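Long-range contact in E3 ubiquitin-protein ligase HERC2 (Homo sapiens, PDB 4L1M), which is a large ubiquitin ligase that probably transfers ubiquitin to substrates through its HECT domain and probably uses RCC1-like beta-propeller domains such as this one for protein binding: residues 330-338 and 350-361. Residues are numbered along the deposited sequence; the frame is centred on the assembly and turned at random.
Sequences SEVHSWGSN and TKPEPAALPGLD
The imidazole of His-333, in one four-stranded blade of the RCC1-like beta-propeller, lies across the backbone of Ala-356: one ring face meets this alanine, whose CB sits 4.2 Å from the ring centroid in a CH-pi contact, while at the ring edge NE2 donates to Glu-331 OE2, 3.0 Å away. That bond, nearly in the ring plane, helps to hold the imidazole in its rotation; the same carboxylate oxygen also forms a salt bridge with Lys-311. Two residues on, the indole of Trp-335 meets the Pro-354 ring obliquely, Trp-335 CE3 lying 3.8 Å from Pro-354 CB, and its NE1 bonds to Arg-290 O. Both aromatics rise from strand 332-335, which joins strand 354-356 as the outermost antiparallel pair of the blade. Leu-357 N donates almost straight to Val-332 O (2.8 Å), whereas the Ser-334 and Ala-355 pair is looser, one of its two bonds being weak. A beta bulge then shifts the register by two residues, and the pairing resumes in two nearly straight backbone bonds between Gly-336 and Lys-351. Val-332 CB packs against Leu-360 CD1, in the loop that follows strand 354-356. On the face bearing Ser-334, Lys-351 runs fully extended alongside strand 332-335, CG anti to its own N (chi1 -179°), carrying the ammonium past the bulge to Ser-334 OG, which also bonds to His-343 ND1. A salt bridge to Asp-345 probably helps to balance the lysine's charge. Ala-355 O is gripped from opposite faces of its carbonyl plane, by Ser-334 N at 3.3 Å and Lys-351 NZ at 3.0 Å.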
loop_
_atom_site.group_PDB
_atom_site.type_symbol
_atom_site.label_atom_id
_atom_site.label_comp_id
_atom_site.label_asym_id
_atom_site.label_seq_id
_atom_site.Cartn_x
_atom_site.Cartn_y
_atom_site.Cartn_z
ATOM N N SER A 330 7.087 19.002 2.168
ATOM C CA SER A 330 7.664 18.372 0.982
ATOM C C SER A 330 9.030 17.656 1.167
ATOM O O SER A 330 9.728 17.389 0.176
ATOM C CB SER A 330 7.753 19.411 -0.152
ATOM O OG SER A 330 7.912 18.765 -1.401
ATOM N N GLU A 331 9.425 17.372 2.405
ATOM C CA GLU A 331 10.626 16.564 2.646
ATOM C C GLU A 331 10.266 15.097 2.497
ATOM O O GLU A 331 9.155 14.690 2.846
ATOM C CB GLU A 331 11.181 16.774 4.060
ATOM C CG GLU A 331 11.723 18.151 4.366
ATOM C CD GLU A 331 12.230 18.294 5.797
ATOM O OE1 GLU A 331 13.078 19.160 6.051
ATOM O OE2 GLU A 331 11.791 17.550 6.682
ATOM N N VAL A 332 11.211 14.297 2.022
ATOM C CA VAL A 332 11.003 12.854 1.905
ATOM C C VAL A 332 11.997 12.106 2.790
ATOM O O VAL A 332 13.198 12.107 2.530
ATOM C CB VAL A 332 11.165 12.388 0.444
ATOM C CG1 VAL A 332 10.801 10.919 0.305
ATOM C CG2 VAL A 332 10.300 13.242 -0.477
ATOM N N HIS A 333 11.485 11.461 3.835
ATOM C CA HIS A 333 12.308 10.712 4.809
ATOM C C HIS A 333 12.239 9.227 4.499
ATOM O O HIS A 333 11.244 8.741 3.982
ATOM C CB HIS A 333 11.770 10.958 6.203
ATOM C CG HIS A 333 11.933 12.374 6.667
ATOM N ND1 HIS A 333 12.720 12.710 7.749
ATOM C CD2 HIS A 333 11.419 13.540 6.200
ATOM C CE1 HIS A 333 12.691 14.019 7.922
ATOM N NE2 HIS A 333 11.912 14.549 6.994
ATOM N N SER A 334 13.290 8.498 4.821
ATOM C CA SER A 334 13.248 7.044 4.668
ATOM C C SER A 334 13.977 6.347 5.809
ATOM O O SER A 334 14.775 6.954 6.505
ATOM C CB SER A 334 13.871 6.629 3.344
ATOM O OG SER A 334 15.288 6.692 3.408
ATOM N N TRP A 335 13.700 5.066 5.973
ATOM C CA TRP A 335 14.396 4.218 6.954
ATOM C C TRP A 335 14.187 2.758 6.604
ATOM O O TRP A 335 13.316 2.420 5.799
ATOM C CB TRP A 335 13.878 4.475 8.385
ATOM C CG TRP A 335 12.483 4.011 8.592
ATOM C CD1 TRP A 335 12.102 2.808 9.032
ATOM C CD2 TRP A 335 11.290 4.757 8.365
ATOM N NE1 TRP A 335 10.735 2.738 9.115
ATOM C CE2 TRP A 335 10.215 3.935 8.708
ATOM C CE3 TRP A 335 11.026 6.057 7.929
ATOM C CZ2 TRP A 335 8.891 4.352 8.615
ATOM C CZ3 TRP A 335 9.701 6.470 7.836
ATOM C CH2 TRP A 335 8.652 5.608 8.169
ATOM N N GLY A 336 14.974 1.901 7.245
ATOM C CA GLY A 336 14.795 0.464 7.125
ATOM C C GLY A 336 15.915 -0.222 6.384
ATOM O O GLY A 336 17.076 0.194 6.448
ATOM N N SER A 337 15.567 -1.307 5.700
ATOM C CA SER A 337 16.566 -2.175 5.101
ATOM C C SER A 337 17.233 -1.473 3.932
ATOM O O SER A 337 16.598 -0.685 3.227
ATOM C CB SER A 337 15.919 -3.494 4.656
ATOM O OG SER A 337 16.777 -4.234 3.803
ATOM N N ASN A 338 18.519 -1.763 3.738
ATOM C CA ASN A 338 19.273 -1.222 2.611
ATOM C C ASN A 338 20.113 -2.300 1.915
ATOM O O ASN A 338 21.185 -2.011 1.368
ATOM C CB ASN A 338 20.154 -0.064 3.082
ATOM C CG ASN A 338 20.633 0.817 1.937
ATOM O OD1 ASN A 338 19.947 0.977 0.936
ATOM N ND2 ASN A 338 21.824 1.399 2.091
ATOM N N THR A 350 21.736 -1.150 6.574
ATOM C CA THR A 350 20.462 -0.601 7.073
ATOM C C THR A 350 20.552 0.903 7.328
ATOM O O THR A 350 21.644 1.474 7.393
ATOM C CB THR A 350 19.960 -1.299 8.369
ATOM O OG1 THR A 350 20.782 -0.940 9.473
ATOM C CG2 THR A 350 19.940 -2.797 8.218
ATOM N N LYS A 351 19.383 1.531 7.399
ATOM C CA LYS A 351 19.237 2.934 7.797
ATOM C C LYS A 351 18.330 2.913 9.021
ATOM O O LYS A 351 17.096 2.915 8.884
ATOM C CB LYS A 351 18.604 3.767 6.661
ATOM C CG LYS A 351 18.450 5.249 6.985
ATOM C CD LYS A 351 17.853 6.018 5.809
ATOM C CE LYS A 351 17.784 7.514 6.107
ATOM N NZ LYS A 351 17.248 8.302 4.960
ATOM N N PRO A 352 18.927 2.832 10.221
ATOM C CA PRO A 352 18.181 2.586 11.461
ATOM C C PRO A 352 17.064 3.571 11.758
ATOM O O PRO A 352 15.972 3.158 12.148
ATOM C CB PRO A 352 19.266 2.682 12.544
ATOM C CG PRO A 352 20.511 2.270 11.859
ATOM C CD PRO A 352 20.387 2.803 10.458
ATOM N N GLU A 353 17.344 4.856 11.600
ATOM C CA GLU A 353 16.379 5.875 11.943
ATOM C C GLU A 353 16.005 6.718 10.734
ATOM O O GLU A 353 16.799 6.848 9.811
ATOM C CB GLU A 353 16.928 6.764 13.038
ATOM C CG GLU A 353 17.381 5.981 14.247
ATOM C CD GLU A 353 16.966 6.668 15.526
ATOM O OE1 GLU A 353 17.813 6.818 16.400
ATOM O OE2 GLU A 353 15.777 7.071 15.640
ATOM N N PRO A 354 14.792 7.299 10.752
ATOM C CA PRO A 354 14.354 8.170 9.677
ATOM C C PRO A 354 15.221 9.408 9.532
ATOM O O PRO A 354 15.694 9.961 10.520
ATOM C CB PRO A 354 12.928 8.568 10.088
ATOM C CG PRO A 354 12.518 7.562 11.112
ATOM C CD PRO A 354 13.763 7.141 11.797
ATOM N N ALA A 355 15.428 9.826 8.298
ATOM C CA ALA A 355 16.196 11.032 8.009
ATOM C C ALA A 355 15.867 11.475 6.593
ATOM O O ALA A 355 15.590 10.646 5.729
ATOM C CB ALA A 355 17.688 10.781 8.163
ATOM N N ALA A 356 15.853 12.780 6.380
ATOM C CA ALA A 356 15.510 13.354 5.089
ATOM C C ALA A 356 16.494 12.870 4.059
ATOM O O ALA A 356 17.681 12.797 4.332
ATOM C CB ALA A 356 15.536 14.874 5.159
ATOM N N LEU A 357 15.987 12.498 2.892
ATOM C CA LEU A 357 16.832 12.215 1.763
ATOM C C LEU A 357 17.199 13.547 1.139
ATOM O O LEU A 357 16.339 14.410 1.002
ATOM C CB LEU A 357 16.093 11.358 0.751
ATOM C CG LEU A 357 15.841 9.918 1.187
ATOM C CD1 LEU A 357 14.765 9.270 0.339
ATOM C CD2 LEU A 357 17.130 9.110 1.131
ATOM N N PRO A 358 18.476 13.721 0.773
ATOM C CA PRO A 358 18.935 14.977 0.205
ATOM C C PRO A 358 18.589 15.065 -1.261
ATOM O O PRO A 358 18.322 14.029 -1.890
ATOM C CB PRO A 358 20.447 14.908 0.388
ATOM C CG PRO A 358 20.751 13.453 0.287
ATOM C CD PRO A 358 19.569 12.735 0.880
ATOM N N GLY A 359 18.593 16.289 -1.792
ATOM C CA GLY A 359 18.227 16.549 -3.170
ATOM C C GLY A 359 16.744 16.801 -3.416
ATOM O O GLY A 359 16.394 17.486 -4.381
ATOM N N LEU A 360 15.872 16.272 -2.549
ATOM C CA LEU A 360 14.424 16.197 -2.814
ATOM C C LEU A 360 13.554 17.322 -2.225
ATOM O O LEU A 360 12.396 17.517 -2.659
ATOM C CB LEU A 360 13.901 14.876 -2.285
ATOM C CG LEU A 360 14.551 13.608 -2.834
ATOM C CD1 LEU A 360 13.802 12.372 -2.340
ATOM C CD2 LEU A 360 14.600 13.622 -4.359
ATOM N N ASP A 361 14.098 18.039 -1.239
ATOM C CA ASP A 361 13.383 19.145 -0.566
ATOM C C ASP A 361 12.878 20.212 -1.549
ATOM O O ASP A 361 11.852 20.837 -1.316
ATOM C CB ASP A 361 14.289 19.812 0.495
ATOM C CG ASP A 361 15.019 18.792 1.367
ATOM O OD1 ASP A 361 14.383 18.158 2.249
ATOM O OD2 ASP A 361 16.241 18.614 1.153
#